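Local atomic coordinates of chitinase A (Cycas revoluta, PDB entry 4MNK), a protein that probably hydrolyses chitin as a glycoside hydrolase family 18 chitinase of plant class V, and holds N-acetylglucosamine oligomers in its groove. Residues P11-S16 against S329-I334; S21-R26 against P60-L65; L236-F241 against A311-Y316; V291-Y296 against Y304-S309. All blocks are in the same frame, centred on the assembly; numbering follows the deposited sequence. Where two conformers were deposited one is given.

Contact 1 (P11-S16 against S329-I334); sequences PAYSVS and SVNQDI. With NAG (2-acetamido-2-deoxy-beta-D-glucopyranose), chain B; NAG (2-acetamido-2-deoxy-beta-D-glucopyranose), chain C.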
# COMPACT_ATOMS: atom_id res chain seq x y z
N PRO A 11 7.40 2.00 7.00
CA PRO A 11 6.97 3.28 7.53
C PRO A 11 7.95 3.84 8.55
O PRO A 11 8.36 3.13 9.48
CB PRO A 11 5.63 2.94 8.18
CG PRO A 11 5.79 1.52 8.64
CD PRO A 11 6.86 0.88 7.78
N ALA A 12 8.33 5.10 8.38
CA ALA A 12 9.32 5.75 9.23
C ALA A 12 8.96 5.77 10.73
O ALA A 12 9.86 5.81 11.57
CB ALA A 12 9.61 7.16 8.73
N TYR A 13 7.67 5.70 11.05
CA TYR A 13 7.22 5.71 12.45
C TYR A 13 7.78 4.53 13.24
O TYR A 13 7.87 4.59 14.47
CB TYR A 13 5.67 5.73 12.55
CG TYR A 13 4.98 4.40 12.30
CD1 TYR A 13 5.07 3.35 13.21
CD2 TYR A 13 4.21 4.19 11.15
CE1 TYR A 13 4.44 2.13 12.98
CE2 TYR A 13 3.57 2.98 10.91
CZ TYR A 13 3.70 1.95 11.83
OH TYR A 13 3.08 0.73 11.62
N SER A 14 8.17 3.47 12.54
CA SER A 14 8.56 2.21 13.18
C SER A 14 10.05 2.10 13.48
O SER A 14 10.50 1.06 13.96
CB SER A 14 8.10 1.02 12.32
OG SER A 14 8.86 0.91 11.13
N VAL A 15 10.80 3.17 13.22
CA VAL A 15 12.27 3.13 13.26
C VAL A 15 12.89 2.55 14.54
O VAL A 15 13.87 1.80 14.46
CB VAL A 15 12.89 4.51 12.89
CG1 VAL A 15 12.66 5.56 13.99
CG2 VAL A 15 14.38 4.38 12.56
N SER A 16 12.33 2.88 15.70
CA SER A 16 12.89 2.43 16.98
C SER A 16 12.73 0.93 17.21
O SER A 16 13.62 0.28 17.77
CB SER A 16 12.30 3.22 18.16
OG SER A 16 12.58 4.60 18.04
N SER A 329 2.54 -3.35 6.01
CA SER A 329 3.85 -2.71 5.90
C SER A 329 4.87 -3.65 6.56
O SER A 329 4.51 -4.43 7.45
CB SER A 329 3.85 -1.33 6.58
OG SER A 329 3.44 -1.39 7.94
N VAL A 330 6.12 -3.59 6.12
CA VAL A 330 7.09 -4.66 6.42
C VAL A 330 7.48 -4.80 7.89
O VAL A 330 7.90 -5.87 8.32
CB VAL A 330 8.35 -4.59 5.51
CG1 VAL A 330 7.96 -4.73 4.05
CG2 VAL A 330 9.14 -3.30 5.75
N ASN A 331 7.33 -3.73 8.66
CA ASN A 331 7.56 -3.77 10.11
C ASN A 331 6.56 -4.65 10.85
O ASN A 331 6.80 -5.03 11.99
CB ASN A 331 7.53 -2.35 10.70
CG ASN A 331 6.18 -1.69 10.53
OD1 ASN A 331 5.54 -1.28 11.51
ND2 ASN A 331 5.72 -1.59 9.30
N GLN A 332 5.44 -4.97 10.20
CA GLN A 332 4.36 -5.72 10.83
C GLN A 332 4.54 -7.24 10.78
O GLN A 332 3.75 -7.98 11.37
CB GLN A 332 3.02 -5.32 10.22
CG GLN A 332 2.63 -3.87 10.43
CD GLN A 332 1.43 -3.45 9.59
OE1 GLN A 332 1.22 -3.96 8.48
NE2 GLN A 332 0.64 -2.53 10.12
N ASP A 333 5.55 -7.70 10.04
CA ASP A 333 5.91 -9.11 9.96
C ASP A 333 7.41 -9.19 10.22
O ASP A 333 8.23 -9.28 9.29
CB ASP A 333 5.55 -9.66 8.57
CG ASP A 333 5.74 -11.17 8.44
OD1 ASP A 333 6.35 -11.81 9.32
OD2 ASP A 333 5.27 -11.71 7.42
N ILE A 334 7.77 -9.14 11.50
CA ILE A 334 9.17 -8.96 11.89
C ILE A 334 10.08 -10.10 11.44
O ILE A 334 11.26 -9.88 11.15
CB ILE A 334 9.34 -8.62 13.40
CG1 ILE A 334 8.92 -9.79 14.30
CG2 ILE A 334 8.58 -7.34 13.75
CD1 ILE A 334 9.38 -9.66 15.74
C1 NAG B . 0.83 5.68 12.29
C2 NAG B . 0.86 7.06 12.95
C3 NAG B . 1.89 7.14 14.08
C4 NAG B . 1.84 5.92 15.00
C5 NAG B . 1.78 4.62 14.20
C6 NAG B . 1.63 3.39 15.09
C7 NAG B . 0.17 8.84 11.40
C8 NAG B . 0.63 9.86 10.41
N2 NAG B . 1.12 8.10 11.97
O3 NAG B . 1.67 8.31 14.83
O4 NAG B . 2.98 5.93 15.84
O5 NAG B . 0.71 4.67 13.28
O6 NAG B . 0.32 3.33 15.62
O7 NAG B . -1.04 8.71 11.65
C1 NAG C . -1.48 3.32 8.21
C2 NAG C . -1.14 2.53 9.46
C3 NAG C . -0.98 3.46 10.66
C4 NAG C . -0.05 4.64 10.36
C5 NAG C . -0.32 5.26 8.98
C6 NAG C . 0.80 6.21 8.56
C7 NAG C . -1.94 0.22 9.55
C8 NAG C . -3.09 -0.68 9.88
N2 NAG C . -2.15 1.53 9.74
O3 NAG C . -0.47 2.72 11.75
O4 NAG C . -0.25 5.64 11.35
O5 NAG C . -0.46 4.27 7.97
O6 NAG C . 2.00 5.49 8.34
O7 NAG C . -0.88 -0.25 9.13
O HOH W 1 1.88 0.49 9.29
O HOH W 2 1.35 -1.72 12.96
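The side-chain amide of N331 crosses the ring of P11, and packing is tight there: ND2 comes within 3.1 Å of P11 CD. Its other branch serves different neighbours, since OD1 lies 3.5 Å from S14 CB and near the phenol oxygen of Y13, whose ring stands 84° from the amide plane. N331 CG sits between the backbone N and the carbonyl carbon (chi1 63°).

The clear direct hydrogen bonds stay within each segment. N331 ND2 donates to S329 OG at 2.7 Å, a bond that goes with the nitrogen end of the amide being turned to P11. Across from it, S14 OG donates to P11 O at 2.8 Å, and the same oxygen also takes the backbone N of S14. S329 N reaches Q332 OE1 from above its carbonyl plane, holding that amide by its oxygen.

Both segments are loops that follow adjacent parallel strands of the family 18 TIM barrel, 5-11 and 324-328, and S329 follows a cis peptide bond from W328.

Water and sugar bridge the two loops. Water 1 lies 2.6 Å from Y13 OH, also bonds S329 OG, and donates to O7 of the chain C sugar. Q332 NE2 donates to that O7 at 2.9 Å, while C5 of the chain B sugar rests 3.6 Å above the centre of the Y13 ring.

Contact 2 (S21-R26 against P60-L65); sequences SKINSR and PTVRRL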
# COMPACT_ATOMS: atom_id res chain seq x y z
N SER A 21 17.46 -1.70 8.83
CA SER A 21 18.41 -2.81 8.87
C SER A 21 17.75 -4.17 9.13
O SER A 21 18.33 -5.21 8.82
CB SER A 21 19.49 -2.55 9.92
OG SER A 21 18.92 -2.44 11.22
N LYS A 22 16.53 -4.15 9.67
CA LYS A 22 15.79 -5.37 9.98
C LYS A 22 15.00 -5.93 8.80
O LYS A 22 14.55 -7.08 8.85
CB LYS A 22 14.86 -5.16 11.18
CG LYS A 22 15.58 -5.07 12.51
CD LYS A 22 14.59 -5.15 13.67
CE LYS A 22 15.29 -5.33 15.00
NZ LYS A 22 15.88 -6.69 15.14
N ILE A 23 14.83 -5.13 7.75
CA ILE A 23 14.10 -5.57 6.55
C ILE A 23 14.89 -6.66 5.84
O ILE A 23 16.08 -6.49 5.56
CB ILE A 23 13.86 -4.41 5.56
CG1 ILE A 23 13.08 -3.27 6.23
CG2 ILE A 23 13.14 -4.91 4.31
CD1 ILE A 23 13.09 -1.97 5.44
N ASN A 24 14.25 -7.78 5.54
CA ASN A 24 14.90 -8.80 4.72
C ASN A 24 14.78 -8.42 3.25
O ASN A 24 13.87 -8.88 2.55
CB ASN A 24 14.34 -10.20 4.99
CG ASN A 24 15.15 -11.28 4.30
OD1 ASN A 24 15.99 -10.99 3.44
ND2 ASN A 24 14.91 -12.53 4.66
N SER A 25 15.70 -7.58 2.78
CA SER A 25 15.60 -7.05 1.42
C SER A 25 15.88 -8.08 0.32
O SER A 25 15.69 -7.79 -0.86
CB SER A 25 16.49 -5.82 1.26
OG SER A 25 17.80 -6.09 1.72
N ARG A 26 16.31 -9.28 0.71
CA ARG A 26 16.45 -10.40 -0.24
C ARG A 26 15.11 -10.82 -0.83
O ARG A 26 15.06 -11.42 -1.90
CB ARG A 26 17.09 -11.61 0.45
CG ARG A 26 18.54 -11.42 0.87
CD ARG A 26 19.04 -12.61 1.69
NE ARG A 26 18.44 -12.67 3.02
CZ ARG A 26 18.94 -12.07 4.11
NH1 ARG A 26 20.06 -11.36 4.03
NH2 ARG A 26 18.32 -12.19 5.27
N PRO A 60 21.11 2.91 1.22
CA PRO A 60 22.34 2.15 1.44
C PRO A 60 22.16 0.98 2.41
O PRO A 60 22.74 -0.09 2.20
CB PRO A 60 23.31 3.19 2.01
CG PRO A 60 22.81 4.49 1.48
CD PRO A 60 21.32 4.36 1.45
N THR A 61 21.35 1.17 3.45
CA THR A 61 21.12 0.11 4.44
C THR A 61 20.43 -1.11 3.83
O THR A 61 20.92 -2.23 3.96
CB THR A 61 20.33 0.62 5.66
OG1 THR A 61 21.17 1.51 6.41
CG2 THR A 61 19.91 -0.54 6.57
N VAL A 62 19.30 -0.90 3.16
CA VAL A 62 18.55 -2.04 2.62
C VAL A 62 19.32 -2.73 1.49
O VAL A 62 19.22 -3.95 1.34
CB VAL A 62 17.09 -1.69 2.21
CG1 VAL A 62 16.31 -1.14 3.40
CG2 VAL A 62 17.05 -0.74 1.01
N ARG A 63 20.11 -1.98 0.74
CA ARG A 63 20.86 -2.56 -0.36
C ARG A 63 22.02 -3.46 0.10
O ARG A 63 22.51 -4.28 -0.67
CB ARG A 63 21.34 -1.49 -1.35
CG ARG A 63 20.21 -0.78 -2.09
CD ARG A 63 20.74 0.07 -3.24
NE ARG A 63 20.74 -0.68 -4.50
CZ ARG A 63 21.13 -0.21 -5.68
NH1 ARG A 63 21.59 1.03 -5.79
NH2 ARG A 63 21.08 -0.99 -6.74
N ARG A 64 22.45 -3.33 1.35
CA ARG A 64 23.56 -4.15 1.86
C ARG A 64 23.25 -5.65 1.83
O ARG A 64 24.15 -6.47 1.63
CB ARG A 64 23.98 -3.69 3.26
CG ARG A 64 23.26 -4.40 4.40
CD ARG A 64 23.40 -3.67 5.72
NE ARG A 64 22.80 -4.45 6.80
CZ ARG A 64 21.49 -4.59 7.00
NH1 ARG A 64 21.06 -5.33 8.01
NH2 ARG A 64 20.61 -4.00 6.20
N LEU A 65 21.98 -6.01 2.02
CA LEU A 65 21.56 -7.41 2.04
C LEU A 65 21.18 -7.92 0.66
O LEU A 65 21.24 -9.12 0.39
CB LEU A 65 20.38 -7.62 3.00
CG LEU A 65 20.55 -7.23 4.48
CD1 LEU A 65 19.27 -7.50 5.24
CD2 LEU A 65 21.73 -7.94 5.13
O HOH W 3 17.83 -4.21 5.53
O HOH W 4 22.14 -10.88 2.24
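The loop carrying S21 and S25 lies against the last turn of helix 52-63 and the residues after it, with the CA atoms of S21 and T61 6.0 Å apart and those of S25 and V62 5.9 Å apart. R64 provides one of two direct hydrogen bonds across the contact: NH1 donates to S21 O over 2.9 Å, with the oxygen close to the guanidinium plane and the nitrogen on one of its lone pairs. NH2 turns back to T61 O at 2.9 Å and also meets water 3, which donates to I23 O, so three partners in its plane, at NH1 and NH2, hold the group's rotation.

L65 backs this arrangement: CG lies 3.6 Å above one face of the R64 guanidinium, toward its rim, while CD1 approaches I23 O to 3.4 Å. An alanine here would probably open a gap beside I23 O and leave that face of the R64 guanidinium without the leucine branch that packs on it. In the conformer described, one of two for this side chain, S25 OG donates to V62 O. Deeper in, I23 CD1 meets V62 CG1 at 3.9 Å, and both side chains touch L31 of barrel strand 30-36. N24 OD1 accepts from R26 N in an Asx turn. Side-chain donors thus bind main-chain oxygens near the helix end, a chemistry that depends on backbone position more than on matched charges.

Contact 3 (L236-F241 against A311-Y316); sequences LGIPLF and ALKVQY. With NAG (2-acetamido-2-deoxy-beta-D-glucopyranose), chain C.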
# COMPACT_ATOMS: atom_id res chain seq x y z
N LEU A 236 -0.51 -6.02 -6.86
CA LEU A 236 -1.54 -6.40 -5.90
C LEU A 236 -1.10 -6.21 -4.45
O LEU A 236 -0.14 -6.85 -4.00
CB LEU A 236 -1.97 -7.85 -6.12
CG LEU A 236 -3.00 -8.42 -5.14
CD1 LEU A 236 -4.37 -7.75 -5.29
CD2 LEU A 236 -3.12 -9.92 -5.31
N GLY A 237 -1.81 -5.36 -3.71
CA GLY A 237 -1.51 -5.15 -2.30
C GLY A 237 -1.99 -6.27 -1.42
O GLY A 237 -3.08 -6.81 -1.62
N ILE A 238 -1.15 -6.63 -0.44
CA ILE A 238 -1.46 -7.63 0.57
C ILE A 238 -1.11 -7.02 1.92
O ILE A 238 0.02 -6.55 2.11
CB ILE A 238 -0.66 -8.94 0.35
CG1 ILE A 238 -0.90 -9.50 -1.07
CG2 ILE A 238 -1.00 -9.98 1.43
CD1 ILE A 238 0.01 -10.66 -1.46
N PRO A 239 -2.06 -7.02 2.87
CA PRO A 239 -1.77 -6.43 4.18
C PRO A 239 -0.96 -7.35 5.08
O PRO A 239 -1.14 -8.57 5.07
CB PRO A 239 -3.17 -6.22 4.77
CG PRO A 239 -3.98 -7.32 4.19
CD PRO A 239 -3.44 -7.56 2.80
N LEU A 240 -0.05 -6.75 5.86
CA LEU A 240 0.69 -7.48 6.89
C LEU A 240 0.10 -7.20 8.27
O LEU A 240 0.75 -7.39 9.30
CB LEU A 240 2.18 -7.15 6.83
CG LEU A 240 2.91 -7.71 5.60
CD1 LEU A 240 4.35 -7.23 5.58
CD2 LEU A 240 2.83 -9.23 5.56
N PHE A 241 -1.15 -6.75 8.27
CA PHE A 241 -1.93 -6.53 9.48
C PHE A 241 -3.31 -7.12 9.27
O PHE A 241 -3.73 -7.34 8.13
CB PHE A 241 -2.04 -5.02 9.77
CG PHE A 241 -2.86 -4.27 8.76
CD1 PHE A 241 -2.28 -3.78 7.59
CD2 PHE A 241 -4.22 -4.05 8.96
CE1 PHE A 241 -3.03 -3.09 6.65
CE2 PHE A 241 -4.98 -3.36 8.02
CZ PHE A 241 -4.39 -2.88 6.86
N ALA A 311 0.12 -17.24 -0.29
CA ALA A 311 0.53 -18.06 -1.43
C ALA A 311 -0.55 -18.07 -2.51
O ALA A 311 -0.26 -17.97 -3.70
CB ALA A 311 0.87 -19.47 -1.00
N LEU A 312 -1.81 -18.17 -2.08
CA LEU A 312 -2.93 -18.18 -3.02
C LEU A 312 -3.10 -16.83 -3.72
O LEU A 312 -3.35 -16.79 -4.92
CB LEU A 312 -4.21 -18.62 -2.32
CG LEU A 312 -4.26 -20.10 -1.92
CD1 LEU A 312 -5.39 -20.36 -0.95
CD2 LEU A 312 -4.37 -21.02 -3.13
N LYS A 313 -2.94 -15.74 -2.98
CA LYS A 313 -3.04 -14.39 -3.56
C LYS A 313 -1.92 -14.11 -4.56
O LYS A 313 -2.15 -13.50 -5.60
CB LYS A 313 -3.04 -13.32 -2.47
CG LYS A 313 -4.36 -13.19 -1.76
CD LYS A 313 -4.32 -12.09 -0.74
CE LYS A 313 -5.71 -11.84 -0.20
NZ LYS A 313 -5.72 -10.70 0.74
N VAL A 314 -0.71 -14.56 -4.24
CA VAL A 314 0.44 -14.35 -5.12
C VAL A 314 0.31 -15.17 -6.40
O VAL A 314 0.60 -14.67 -7.49
CB VAL A 314 1.78 -14.61 -4.38
CG1 VAL A 314 2.96 -14.56 -5.33
CG2 VAL A 314 1.96 -13.59 -3.26
N GLN A 315 -0.16 -16.41 -6.27
CA GLN A 315 -0.43 -17.24 -7.44
C GLN A 315 -1.54 -16.63 -8.29
O GLN A 315 -1.46 -16.63 -9.51
CB GLN A 315 -0.77 -18.67 -7.03
CG GLN A 315 -0.84 -19.66 -8.19
CD GLN A 315 0.45 -19.74 -9.00
OE1 GLN A 315 1.55 -19.62 -8.46
NE2 GLN A 315 0.31 -19.95 -10.30
N TYR A 316 -2.58 -16.10 -7.63
CA TYR A 316 -3.63 -15.36 -8.31
C TYR A 316 -3.05 -14.21 -9.15
O TYR A 316 -3.41 -14.05 -10.31
CB TYR A 316 -4.67 -14.83 -7.31
CG TYR A 316 -5.61 -13.79 -7.90
CD1 TYR A 316 -6.77 -14.18 -8.57
CD2 TYR A 316 -5.33 -12.43 -7.80
CE1 TYR A 316 -7.63 -13.23 -9.13
CE2 TYR A 316 -6.18 -11.47 -8.35
CZ TYR A 316 -7.32 -11.88 -9.01
OH TYR A 316 -8.16 -10.93 -9.55
C1 NAG C . -1.48 3.32 8.21
C2 NAG C . -1.14 2.53 9.46
C3 NAG C . -0.98 3.46 10.66
C4 NAG C . -0.05 4.64 10.36
C5 NAG C . -0.32 5.26 8.98
C6 NAG C . 0.80 6.21 8.56
C7 NAG C . -1.94 0.22 9.55
C8 NAG C . -3.09 -0.68 9.88
N2 NAG C . -2.15 1.53 9.74
O3 NAG C . -0.47 2.72 11.75
O4 NAG C . -0.25 5.64 11.35
O5 NAG C . -0.46 4.27 7.97
O6 NAG C . 2.00 5.49 8.34
O7 NAG C . -0.88 -0.25 9.13
O HOH W 5 -5.08 -8.45 -0.81
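L236 and I238 reach from one face of their strand to the helix that carries K313, V314 and Y316, and each meets its partners from a different direction. The L236 side chain crosses that of Y316 at about a right angle, bringing CD2 to the edge of the tyrosine ring, 4.2 Å from Y316 CD2. The same methyl rests 3.7 Å from K313 O. L236 CG is anti to the backbone N (chi1 177°), which carries the branch out toward the helix. I238 also crosses V314 at about a right angle, CD1 to CG2 at 4.0 Å, but it slides past K313 in the opposite sense, with its CD1 4.2 Å from K313 CB.

Strand 236-239 and helix 311-316 run nearly antiparallel, at 174° with axes 9.8 Å apart, as in a TIM barrel, where helices wrap the outside of the parallel strands. Helix 307-319 leads on to strand 324-328, the neighbour of strand 234-247.

The K313 chain is extended beyond CG and carries NZ past the apolar patch to polar partners. There NZ donates to water 5 at 2.8 Å, and this water donates to G237 O at 2.7 Å. D305 forms a salt bridge with the same NZ and A206 O accepts a further bond, so the buried charge is well supplied. Further along the strand's segment, F241 presents one ring face to the chain C sugar, whose acetamide methyl C8 lies 3.6 Å above the ring centre.

Contact 4 (V291-Y296 against Y304-S309); sequences VSAYAY and YDNQQS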
# COMPACT_ATOMS: atom_id res chain seq x y z
N VAL A 291 -10.60 -16.86 0.78
CA VAL A 291 -9.13 -16.96 0.70
C VAL A 291 -8.53 -15.98 1.71
O VAL A 291 -7.98 -14.93 1.37
CB VAL A 291 -8.59 -16.74 -0.75
CG1 VAL A 291 -7.10 -17.01 -0.80
CG2 VAL A 291 -9.33 -17.62 -1.75
N SER A 292 -8.66 -16.35 2.98
CA SER A 292 -8.24 -15.51 4.10
C SER A 292 -8.13 -16.36 5.35
O SER A 292 -8.47 -17.54 5.34
CB SER A 292 -9.26 -14.39 4.33
OG SER A 292 -10.43 -14.87 4.95
N ALA A 293 -7.65 -15.75 6.43
CA ALA A 293 -7.57 -16.41 7.71
C ALA A 293 -8.24 -15.58 8.78
O ALA A 293 -8.41 -14.36 8.63
CB ALA A 293 -6.12 -16.67 8.09
N TYR A 294 -8.63 -16.24 9.86
CA TYR A 294 -9.02 -15.53 11.07
C TYR A 294 -8.59 -16.30 12.30
O TYR A 294 -8.31 -17.49 12.23
CB TYR A 294 -10.52 -15.19 11.08
CG TYR A 294 -11.49 -16.35 10.99
CD1 TYR A 294 -12.03 -16.93 12.14
CD2 TYR A 294 -11.92 -16.83 9.76
CE1 TYR A 294 -12.94 -17.98 12.07
CE2 TYR A 294 -12.84 -17.88 9.67
CZ TYR A 294 -13.34 -18.44 10.82
OH TYR A 294 -14.25 -19.48 10.74
N ALA A 295 -8.51 -15.59 13.42
CA ALA A 295 -8.13 -16.19 14.68
C ALA A 295 -8.95 -15.57 15.79
O ALA A 295 -9.28 -14.39 15.75
CB ALA A 295 -6.64 -16.01 14.94
N TYR A 296 -9.29 -16.38 16.79
CA TYR A 296 -10.12 -15.91 17.89
C TYR A 296 -9.72 -16.53 19.21
O TYR A 296 -9.24 -17.67 19.26
CB TYR A 296 -11.60 -16.15 17.60
CG TYR A 296 -11.96 -17.62 17.45
CD1 TYR A 296 -11.93 -18.24 16.21
CD2 TYR A 296 -12.32 -18.38 18.56
CE1 TYR A 296 -12.26 -19.59 16.07
CE2 TYR A 296 -12.64 -19.73 18.44
CZ TYR A 296 -12.61 -20.32 17.19
OH TYR A 296 -12.93 -21.65 17.07
N TYR A 304 -7.18 -11.73 8.78
CA TYR A 304 -5.85 -11.39 8.26
C TYR A 304 -5.45 -12.35 7.15
O TYR A 304 -6.20 -13.27 6.80
CB TYR A 304 -4.81 -11.44 9.39
CG TYR A 304 -4.73 -12.80 10.06
CD1 TYR A 304 -3.72 -13.70 9.75
CD2 TYR A 304 -5.70 -13.20 10.98
CE1 TYR A 304 -3.66 -14.96 10.35
CE2 TYR A 304 -5.66 -14.45 11.59
CZ TYR A 304 -4.64 -15.32 11.27
OH TYR A 304 -4.61 -16.55 11.88
N ASP A 305 -4.27 -12.13 6.59
CA ASP A 305 -3.68 -13.06 5.63
C ASP A 305 -2.61 -13.90 6.30
O ASP A 305 -1.78 -13.39 7.06
CB ASP A 305 -3.10 -12.31 4.43
CG ASP A 305 -4.16 -11.97 3.41
OD1 ASP A 305 -4.72 -12.91 2.80
OD2 ASP A 305 -4.45 -10.77 3.22
N ASN A 306 -2.64 -15.20 6.03
CA ASN A 306 -1.63 -16.11 6.56
C ASN A 306 -0.80 -16.74 5.45
O ASN A 306 -0.90 -16.35 4.29
CB ASN A 306 -2.25 -17.15 7.51
CG ASN A 306 -3.08 -18.21 6.80
OD1 ASN A 306 -3.25 -18.19 5.58
ND2 ASN A 306 -3.62 -19.14 7.58
N GLN A 307 0.01 -17.73 5.82
CA GLN A 307 0.91 -18.37 4.88
C GLN A 307 0.17 -18.94 3.66
O GLN A 307 0.60 -18.76 2.52
CB GLN A 307 1.71 -19.46 5.61
CG GLN A 307 2.65 -18.94 6.72
CD GLN A 307 2.05 -18.91 8.13
OE1 GLN A 307 0.90 -18.51 8.34
NE2 GLN A 307 2.85 -19.32 9.11
N GLN A 308 -0.96 -19.59 3.92
CA GLN A 308 -1.77 -20.17 2.85
C GLN A 308 -2.44 -19.11 1.97
O GLN A 308 -2.37 -19.19 0.74
CB GLN A 308 -2.82 -21.13 3.42
CG GLN A 308 -3.59 -21.88 2.36
CD GLN A 308 -4.49 -22.96 2.93
OE1 GLN A 308 -4.66 -23.07 4.14
NE2 GLN A 308 -5.07 -23.75 2.04
N SER A 309 -3.09 -18.13 2.58
CA SER A 309 -3.80 -17.13 1.79
C SER A 309 -2.84 -16.25 0.97
O SER A 309 -3.17 -15.87 -0.15
CB SER A 309 -4.76 -16.29 2.64
OG SER A 309 -4.07 -15.43 3.53
O HOH W 6 -7.39 -12.42 2.72
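A293 and Y304 face each other as an antiparallel hydrogen-bonded pair: A293 N donates to Y304 O at 2.9 Å, nearly along the C=O axis, and Y304 N returns the bond to A293 O at the same length. The side chains meet as well. Y304 CG lies between the backbone N and the carbonyl carbon (chi1 59°), and the ring lies against strand 292-297, with A293 CB over one face in a CH-pi contact, 3.9 Å from the centroid and 20° off the normal. At the edge, near the ring plane, A295 N stands 3.6 Å from Y304 CE2, and A295 CB packs beside the hydroxyl. A293 CB also touches N306 ND2, while S309 CB lies 3.7 Å from V291 O.

This pairing belongs to the small alpha+beta insertion of family 18 barrels, carried here between strand 234-247 and helix 307-319; a G1 bulge at V291 and S292, opposite D287, opens strand 292-297.

The next shell holds these groups in place. N306 and S309 form a capping box at the start of helix 307-319: S309 N donates to N306 OD1 at 3.0 Å, and N306 N donates to S309 OG. S309 OG in turn gives its proton to the anti lone pair of D305 OD1, at 2.7 Å. Replacing Y304 with an alanine would probably leave A293 CB without the ring it packs on, open a gap beside A295 CB, and leave E284 OE1 without the hydroxyl that bonds it. Farther out, the ring of Y304 touches I274 and I278 of helix 271-279.

How the contacts relate
Contacts 1, 3 and 4 are buried, whereas contact 2 is partly exposed on the barrel's flank. Contacts 3 and 4 both use helix 307-319 and join directly through the K313-D305 salt bridge, which ties barrel to insertion. Contact 1 touches contact 3 where Q332 meets L240 and F241, and both reach the chain C sugar; it touches contact 2 where V330 packs on I23. Chemistry follows place: water and sugar bridge the loops of contact 1, arginine and serine donors seek main-chain oxygens in contact 2, apolar branches dominate contact 3, and strand bonds with a helix cap mark contact 4. Along the chain, contacts 2, 3 and 4 all lie inside the loop that contact 1 closes.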